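Dihydropyrimidinase (Brevibacillus agri, PDB 3SFW) probably catalyses the reversible ring-opening hydrolysis of dihydropyrimidines at a zinc centre, as in other cyclic amidohydrolases. Local coordinates at residues K2-G8 and A40-T46; E26-I31 and I385-A391; G47-G53 and D392-P398. All coordinates share one frame; numbering follows the deposited sequence.

Contact 1: residues K2-G8 and A40-T46; sequences KKWIRNG and AEVIDAT
Trp4 is held through both its backbone N and its O by strand 41-44: the N donates to Glu41 O at 2.8 Å and the O accepts from Ile43 N at 2.9 Å. The same alternation gives Glu41 N to Lys2 O, Arg6 N to Ile43 O and Ala45 N to Arg6 O, the pattern of parallel strands. At the strand's end Asp44 OD1 accepts from Thr46 N, from above the carboxylate plane, which makes an Asx turn; Thr46 OG1 adds a second bond at 2.6 Å on the syn lone pair. The charged ends look elsewhere. Lys3 NZ donates to Gly434 O and stays 4.8 Å from Glu41 OE1, while Glu41 OE2 pairs with Arg439 and Arg6 NE with Asp20. Arg6 CD lies over the Trp4 ring centre, 3.6 Å above the plane. With CG anti to the backbone N (chi1 -170°), the indole runs alongside Val42, which brings Trp4 CE3 to 3.8 Å from Val42 CG2. On the other face Ile5 CG2 packs on Ala45 CB. Strand 41-44 is one of two edge strands of its four-stranded sheet within this chain; strand 20-24 flanks 2-6 on the far side, and strands 435-439 and 49-59 cover the Ile5 and Ile43 face.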
# COMPACT_ATOMS: atom_id res chain seq x y z
N LYS A 2 -26.77 -15.66 46.96
CA LYS A 2 -25.67 -16.32 46.31
C LYS A 2 -26.21 -17.25 45.25
O LYS A 2 -27.23 -17.94 45.43
CB LYS A 2 -24.82 -17.10 47.31
CG LYS A 2 -24.03 -16.20 48.26
CD LYS A 2 -23.60 -16.98 49.50
CE LYS A 2 -22.43 -17.88 49.22
NZ LYS A 2 -21.73 -18.31 50.48
N LYS A 3 -25.48 -17.34 44.14
CA LYS A 3 -25.83 -18.25 43.06
C LYS A 3 -24.59 -19.01 42.64
O LYS A 3 -23.53 -18.41 42.48
CB LYS A 3 -26.38 -17.47 41.86
CG LYS A 3 -27.75 -16.74 42.17
CD LYS A 3 -28.21 -15.95 40.94
CE LYS A 3 -29.56 -15.20 41.20
NZ LYS A 3 -29.50 -14.13 42.27
N TRP A 4 -24.73 -20.32 42.48
CA TRP A 4 -23.61 -21.21 42.17
C TRP A 4 -23.91 -21.86 40.84
O TRP A 4 -24.79 -22.73 40.74
CB TRP A 4 -23.53 -22.28 43.27
CG TRP A 4 -22.31 -23.16 43.29
CD1 TRP A 4 -21.13 -22.98 42.62
CD2 TRP A 4 -22.16 -24.34 44.08
NE1 TRP A 4 -20.26 -24.02 42.92
CE2 TRP A 4 -20.88 -24.87 43.80
CE3 TRP A 4 -22.98 -25.00 45.00
CZ2 TRP A 4 -20.39 -26.03 44.45
CZ3 TRP A 4 -22.52 -26.17 45.60
CH2 TRP A 4 -21.23 -26.67 45.33
N ILE A 5 -23.28 -21.34 39.77
CA ILE A 5 -23.52 -21.84 38.45
C ILE A 5 -22.57 -23.00 38.18
O ILE A 5 -21.31 -22.80 38.09
CB ILE A 5 -23.31 -20.75 37.36
CG1 ILE A 5 -24.05 -19.45 37.72
CG2 ILE A 5 -23.69 -21.26 36.00
CD1 ILE A 5 -23.73 -18.26 36.71
N ARG A 6 -23.13 -24.20 38.04
CA ARG A 6 -22.32 -25.45 38.01
C ARG A 6 -22.32 -26.19 36.69
O ARG A 6 -23.32 -26.20 35.95
CB ARG A 6 -22.80 -26.42 39.10
CG ARG A 6 -22.83 -25.81 40.51
CD ARG A 6 -22.92 -26.92 41.54
NE ARG A 6 -21.68 -27.69 41.54
CZ ARG A 6 -21.46 -28.75 42.31
NH1 ARG A 6 -22.41 -29.19 43.12
NH2 ARG A 6 -20.28 -29.38 42.26
N ASN A 7 -21.18 -26.81 36.37
CA ASN A 7 -21.12 -27.77 35.28
C ASN A 7 -21.07 -27.16 33.89
O ASN A 7 -21.28 -27.88 32.91
CB ASN A 7 -22.31 -28.75 35.33
CG ASN A 7 -22.48 -29.40 36.69
OD1 ASN A 7 -21.49 -29.79 37.32
ND2 ASN A 7 -23.75 -29.55 37.15
N GLY A 8 -20.80 -25.86 33.80
CA GLY A 8 -20.72 -25.17 32.51
C GLY A 8 -19.26 -24.99 32.06
O GLY A 8 -18.33 -25.35 32.81
N ALA A 40 -26.16 -21.42 48.54
CA ALA A 40 -26.30 -20.76 47.24
C ALA A 40 -27.34 -21.46 46.42
O ALA A 40 -27.51 -22.67 46.53
CB ALA A 40 -24.96 -20.72 46.50
N GLU A 41 -28.06 -20.69 45.61
CA GLU A 41 -28.97 -21.29 44.61
C GLU A 41 -28.15 -21.98 43.51
O GLU A 41 -27.32 -21.32 42.86
CB GLU A 41 -29.87 -20.23 43.98
CG GLU A 41 -30.83 -20.82 42.92
CD GLU A 41 -31.67 -19.79 42.17
OE1 GLU A 41 -31.37 -18.56 42.23
OE2 GLU A 41 -32.59 -20.22 41.46
N VAL A 42 -28.36 -23.28 43.30
CA VAL A 42 -27.62 -24.01 42.27
C VAL A 42 -28.27 -23.79 40.91
O VAL A 42 -29.47 -24.00 40.74
CB VAL A 42 -27.46 -25.53 42.59
CG1 VAL A 42 -26.89 -26.29 41.40
CG2 VAL A 42 -26.55 -25.75 43.82
N ILE A 43 -27.48 -23.29 39.95
CA ILE A 43 -27.93 -23.13 38.56
C ILE A 43 -27.18 -24.15 37.72
O ILE A 43 -25.92 -24.13 37.66
CB ILE A 43 -27.57 -21.70 38.01
CG1 ILE A 43 -28.01 -20.57 38.96
CG2 ILE A 43 -28.12 -21.49 36.61
CD1 ILE A 43 -29.39 -20.69 39.47
N ASP A 44 -27.92 -25.03 37.08
CA ASP A 44 -27.31 -26.08 36.28
C ASP A 44 -26.97 -25.61 34.85
O ASP A 44 -27.86 -25.34 34.04
CB ASP A 44 -28.27 -27.29 36.26
CG ASP A 44 -27.71 -28.47 35.50
OD1 ASP A 44 -26.58 -28.41 35.00
OD2 ASP A 44 -28.42 -29.49 35.40
N ALA A 45 -25.66 -25.50 34.54
CA ALA A 45 -25.21 -25.04 33.22
C ALA A 45 -24.61 -26.16 32.37
O ALA A 45 -23.90 -25.90 31.40
CB ALA A 45 -24.20 -23.87 33.36
N THR A 46 -25.01 -27.41 32.65
CA THR A 46 -24.61 -28.54 31.82
C THR A 46 -24.93 -28.29 30.36
O THR A 46 -26.07 -27.94 30.00
CB THR A 46 -25.32 -29.89 32.29
OG1 THR A 46 -25.05 -30.11 33.67
CG2 THR A 46 -24.79 -31.08 31.50

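Contact 2: residues E26-I31 and I385-A391; sequences EKVVAI and IAVGSDA
A type II beta turn, Ala386 to Ser389, meets strand 27-32 where Val28 offers both its peptide groups to the loop. Val28 N donates to Ser389 O at 3.0 Å, nearly head-on to the carbonyl, and Val28 O accepts from Gly388 N, also at 3.0 Å. Two residues before Val28, just ahead of the strand, Glu26 O receives Ala391 N at 2.9 Å, and Lys27 and Asp390 form a single beta bridge between these bonds. The turn closes on itself through Ser389 N to Ala386 O; Gly388 has a positive phi of 91°, a backbone shape at which a CB would run into the carbonyl O of Val387, so glycine is called for. Just past Val28 the strand is distorted: Val29 and Ala30 both face Leu22 in a classic beta bulge, and Val387 brings CG2 to 3.8 Å from Val29 O. The side chain of Val28 points into the loop, its CB 3.5 Å from Ala386 O and its CG2 towards Ala391. Further along, Ile31 stretches CD1 over the Ile385 and Ala386 backbone. At the outer end Lys27 runs extended beside the turn, CG passing 3.6 Å from Ser389 O, and a water bridges its NZ to Gly388 O. Asp390 OD1 stays 5.3 Å from Lys27 NZ, too far for a salt bridge; this carboxylate pairs through OD2 with Lys382, and Glu26 with Arg451 and Arg433. Ala30 and Ile31 pair antiparallel with a strand of the second subunit, carrying the sheet across the interface, and Val387 packs on Ala19 of that subunit.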
# COMPACT_ATOMS: atom_id res chain seq x y z
N GLU A 26 -24.02 -8.79 43.59
CA GLU A 26 -23.96 -8.30 42.19
C GLU A 26 -22.72 -8.80 41.44
O GLU A 26 -22.58 -8.52 40.25
CB GLU A 26 -23.97 -6.78 42.18
CG GLU A 26 -25.24 -6.15 42.81
CD GLU A 26 -25.44 -4.72 42.35
OE1 GLU A 26 -24.48 -3.97 42.29
OE2 GLU A 26 -26.55 -4.39 41.97
N LYS A 27 -21.83 -9.49 42.15
CA LYS A 27 -20.45 -9.70 41.66
C LYS A 27 -20.03 -11.16 41.72
O LYS A 27 -20.54 -11.97 42.53
CB LYS A 27 -19.49 -8.85 42.49
CG LYS A 27 -19.47 -7.40 41.98
CD LYS A 27 -18.56 -6.56 42.77
CE LYS A 27 -18.90 -5.11 42.59
NZ LYS A 27 -17.99 -4.31 43.49
N VAL A 28 -19.14 -11.53 40.82
CA VAL A 28 -18.53 -12.85 40.89
C VAL A 28 -17.51 -12.84 42.02
O VAL A 28 -16.73 -11.89 42.12
CB VAL A 28 -17.81 -13.17 39.57
CG1 VAL A 28 -17.03 -14.49 39.70
CG2 VAL A 28 -18.86 -13.26 38.41
N VAL A 29 -17.59 -13.82 42.92
CA VAL A 29 -16.66 -13.88 44.07
C VAL A 29 -15.74 -15.09 44.08
O VAL A 29 -14.69 -15.06 44.75
CB VAL A 29 -17.42 -13.77 45.45
CG1 VAL A 29 -18.10 -12.41 45.56
CG2 VAL A 29 -18.37 -14.93 45.63
N ALA A 30 -16.07 -16.13 43.32
CA ALA A 30 -15.17 -17.29 43.21
C ALA A 30 -15.41 -18.06 41.96
O ALA A 30 -16.53 -18.11 41.43
CB ALA A 30 -15.33 -18.24 44.47
N ILE A 31 -14.36 -18.73 41.48
CA ILE A 31 -14.50 -19.63 40.39
C ILE A 31 -13.64 -20.82 40.76
O ILE A 31 -12.56 -20.64 41.32
CB ILE A 31 -13.98 -19.00 39.09
CG1 ILE A 31 -14.75 -17.67 38.82
CG2 ILE A 31 -14.09 -20.04 37.93
CD1 ILE A 31 -14.12 -16.89 37.54
N ILE A 385 -15.66 -12.55 32.67
CA ILE A 385 -16.05 -13.37 33.80
C ILE A 385 -14.84 -13.60 34.70
O ILE A 385 -13.97 -14.34 34.33
CB ILE A 385 -16.66 -14.70 33.35
CG1 ILE A 385 -17.98 -14.45 32.59
CG2 ILE A 385 -16.96 -15.60 34.61
CD1 ILE A 385 -18.61 -15.71 32.04
N ALA A 386 -14.79 -12.84 35.79
CA ALA A 386 -13.62 -12.86 36.68
C ALA A 386 -14.04 -12.41 38.04
O ALA A 386 -14.98 -11.63 38.17
CB ALA A 386 -12.49 -11.95 36.10
N VAL A 387 -13.32 -12.86 39.07
CA VAL A 387 -13.54 -12.34 40.39
C VAL A 387 -13.49 -10.83 40.42
O VAL A 387 -12.55 -10.20 39.88
CB VAL A 387 -12.52 -12.94 41.40
CG1 VAL A 387 -12.71 -12.32 42.78
CG2 VAL A 387 -12.77 -14.43 41.49
N GLY A 388 -14.50 -10.24 41.05
CA GLY A 388 -14.65 -8.80 41.17
C GLY A 388 -15.46 -8.10 40.06
O GLY A 388 -15.83 -6.94 40.22
N SER A 389 -15.73 -8.80 38.97
CA SER A 389 -16.54 -8.28 37.87
C SER A 389 -18.03 -8.39 38.21
O SER A 389 -18.44 -9.22 39.01
CB SER A 389 -16.17 -9.02 36.58
OG SER A 389 -14.80 -8.64 36.24
N ASP A 390 -18.82 -7.47 37.66
CA ASP A 390 -20.30 -7.62 37.78
C ASP A 390 -20.66 -8.98 37.19
O ASP A 390 -20.11 -9.40 36.16
CB ASP A 390 -21.00 -6.52 36.98
CG ASP A 390 -21.01 -5.18 37.68
OD1 ASP A 390 -20.42 -5.05 38.79
OD2 ASP A 390 -21.55 -4.21 37.08
N ALA A 391 -21.63 -9.65 37.81
CA ALA A 391 -22.04 -10.96 37.39
C ALA A 391 -23.01 -10.77 36.22
O ALA A 391 -24.22 -10.94 36.38
CB ALA A 391 -22.73 -11.67 38.57
O HOH W 1 -15.23 -5.44 42.46

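Contact 3: residues G47-G53 and D392-P398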
# COMPACT_ATOMS: atom_id res chain seq x y z
N GLY A 47 -23.93 -28.49 29.49
CA GLY A 47 -24.12 -28.34 28.04
C GLY A 47 -24.11 -26.89 27.55
O GLY A 47 -24.31 -26.62 26.36
N TYR A 48 -23.88 -25.96 28.46
CA TYR A 48 -23.83 -24.53 28.05
C TYR A 48 -22.41 -23.98 28.13
O TYR A 48 -21.61 -24.39 29.01
CB TYR A 48 -24.73 -23.66 28.96
CG TYR A 48 -26.20 -24.08 29.02
CD1 TYR A 48 -26.83 -24.75 27.97
CD2 TYR A 48 -26.93 -23.83 30.17
CE1 TYR A 48 -28.20 -25.12 28.06
CE2 TYR A 48 -28.27 -24.18 30.27
CZ TYR A 48 -28.89 -24.83 29.23
OH TYR A 48 -30.24 -25.12 29.36
N TYR A 49 -22.17 -22.96 27.33
CA TYR A 49 -21.13 -21.98 27.61
C TYR A 49 -21.63 -20.89 28.60
O TYR A 49 -22.78 -20.45 28.53
CB TYR A 49 -20.72 -21.25 26.33
CG TYR A 49 -19.96 -22.10 25.35
CD1 TYR A 49 -18.84 -22.84 25.76
CD2 TYR A 49 -20.36 -22.17 24.01
CE1 TYR A 49 -18.15 -23.62 24.83
CE2 TYR A 49 -19.68 -22.94 23.08
CZ TYR A 49 -18.62 -23.71 23.52
OH TYR A 49 -17.92 -24.43 22.58
N LEU A 50 -20.75 -20.46 29.50
CA LEU A 50 -20.95 -19.21 30.26
C LEU A 50 -20.14 -18.15 29.53
O LEU A 50 -18.90 -18.22 29.50
CB LEU A 50 -20.42 -19.33 31.69
CG LEU A 50 -21.17 -20.19 32.70
CD1 LEU A 50 -21.30 -21.56 32.26
CD2 LEU A 50 -20.59 -20.12 34.12
N LEU A 51 -20.83 -17.16 28.98
CA LEU A 51 -20.18 -16.04 28.25
C LEU A 51 -20.29 -14.77 29.05
O LEU A 51 -21.32 -14.56 29.70
CB LEU A 51 -20.88 -15.82 26.91
CG LEU A 51 -20.98 -17.07 26.02
CD1 LEU A 51 -21.77 -16.77 24.74
CD2 LEU A 51 -19.57 -17.57 25.67
N PRO A 52 -19.27 -13.89 28.99
CA PRO A 52 -19.52 -12.53 29.50
C PRO A 52 -20.66 -11.91 28.69
O PRO A 52 -20.72 -12.08 27.46
CB PRO A 52 -18.19 -11.78 29.21
CG PRO A 52 -17.15 -12.90 29.06
CD PRO A 52 -17.95 -14.02 28.35
N GLY A 53 -21.56 -11.20 29.36
CA GLY A 53 -22.71 -10.64 28.64
C GLY A 53 -22.19 -9.77 27.52
O GLY A 53 -21.25 -9.01 27.72
N ASP A 392 -22.46 -10.44 35.05
CA ASP A 392 -23.24 -10.19 33.84
C ASP A 392 -22.86 -11.33 32.90
O ASP A 392 -21.72 -11.37 32.35
CB ASP A 392 -22.82 -8.85 33.19
CG ASP A 392 -23.34 -7.62 33.91
OD1 ASP A 392 -23.70 -7.69 35.12
OD2 ASP A 392 -23.27 -6.54 33.27
N ILE A 393 -23.69 -12.37 32.90
CA ILE A 393 -23.30 -13.64 32.36
C ILE A 393 -24.44 -14.20 31.51
O ILE A 393 -25.61 -14.10 31.87
CB ILE A 393 -23.00 -14.63 33.54
CG1 ILE A 393 -21.79 -14.10 34.32
CG2 ILE A 393 -22.73 -16.11 32.98
CD1 ILE A 393 -21.53 -14.86 35.61
N VAL A 394 -24.07 -14.84 30.40
CA VAL A 394 -25.04 -15.49 29.52
C VAL A 394 -24.81 -16.99 29.55
O VAL A 394 -23.67 -17.45 29.39
CB VAL A 394 -24.88 -14.98 28.07
CG1 VAL A 394 -25.83 -15.73 27.14
CG2 VAL A 394 -25.17 -13.48 28.03
N LEU A 395 -25.89 -17.76 29.76
CA LEU A 395 -25.82 -19.19 29.57
C LEU A 395 -26.26 -19.48 28.14
O LEU A 395 -27.41 -19.16 27.77
CB LEU A 395 -26.76 -19.90 30.56
CG LEU A 395 -26.48 -19.72 32.06
CD1 LEU A 395 -27.16 -20.82 32.88
CD2 LEU A 395 -25.07 -19.62 32.37
N PHE A 396 -25.33 -19.98 27.32
CA PHE A 396 -25.54 -20.06 25.86
C PHE A 396 -25.42 -21.53 25.42
O PHE A 396 -24.44 -22.23 25.76
CB PHE A 396 -24.47 -19.21 25.16
CG PHE A 396 -24.64 -19.12 23.67
CD1 PHE A 396 -25.49 -18.14 23.11
CD2 PHE A 396 -23.88 -19.93 22.83
CE1 PHE A 396 -25.64 -18.05 21.73
CE2 PHE A 396 -24.00 -19.80 21.43
CZ PHE A 396 -24.86 -18.86 20.89
N ASP A 397 -26.47 -22.03 24.75
CA ASP A 397 -26.46 -23.40 24.23
C ASP A 397 -26.08 -23.44 22.75
O ASP A 397 -26.82 -23.01 21.89
CB ASP A 397 -27.82 -24.09 24.48
CG ASP A 397 -27.83 -25.57 24.09
OD1 ASP A 397 -26.94 -25.99 23.33
OD2 ASP A 397 -28.75 -26.31 24.54
N PRO A 398 -24.84 -23.85 22.47
CA PRO A 398 -24.31 -23.71 21.10
C PRO A 398 -24.93 -24.74 20.11
O PRO A 398 -24.73 -24.64 18.89
CB PRO A 398 -22.81 -23.96 21.29
CG PRO A 398 -22.76 -24.92 22.49
CD PRO A 398 -23.87 -24.49 23.39
O HOH W 2 -25.50 -28.26 24.63
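Tyr49 and Phe396 exchange two backbone hydrogen bonds, Tyr49 N to Phe396 O and Phe396 N to Tyr49 O, both 2.9 Å and both with the donor in the carbonyl plane. Leu51 and Val394 repeat the exchange two residues on, with Leu50 opposite Leu395 as the non-hydrogen-bonded pair between them. Strands 49-59 and 393-403 thus pair antiparallel in the large mixed sheet, and helix 361-376 packs on the side of Tyr49 and Leu51. The last bond, Gly53 N to Asp392 O, is fairly straight at the hydrogen, but its donor sits above the carbonyl plane, 52° out of it.

Among apolar contacts, Leu51 CD1 reaches 3.7 Å from Phe396 CB on one face, and the Tyr49 and Phe396 rings come near edge to edge through their CD2 atoms. Tyr49 CE2 also presses on Pro398 CG at 3.7 Å, the two side chains crossing at about a right angle. On the other face Leu50 CG lies 4.0 Å from Leu395 CD2, the two side chains running alongside each other. Tyr48 has CG beside its own backbone N (chi1 -57°), which brings CD1 to 3.7 Å from Asp397 CB and CD2 near Leu395 CB. Putting an alanine at Tyr48 would probably open a gap beside Leu395 and Asp397, taking away the ring they pack against.

The polar contacts gather at the ends. A water donates to Gly47 O at 2.7 Å and to Asp397 OD1, which also bonds Thr399; Asp397 OD2 lies in plane at the Tyr48 ring edge. Asp392 is tied to Lys382 and Arg433. Backbone bonds and aliphatic and aromatic contacts join the strands, with charge kept to the margins, as befits a largely buried pairing.

In the fold
Contacts 2 and 3 are largely buried, while contact 1 is only partly so and lies farthest from the chain's centre, about 30 Å away. Contacts 1 and 2 reach the same four-stranded sheet, through different strands; contact 3 belongs to the larger mixed sheet. Leu50 joins them, its methyls packing on Ile5, Gly8 and Ala45 of contact 1, with Ile385 CD1 of contact 2 lying against the backbone at 50-52. The pairing differs too: parallel in contact 1, antiparallel in contact 3, and a turn on a strand with a single bridge in contact 2, the one touched by a second subunit.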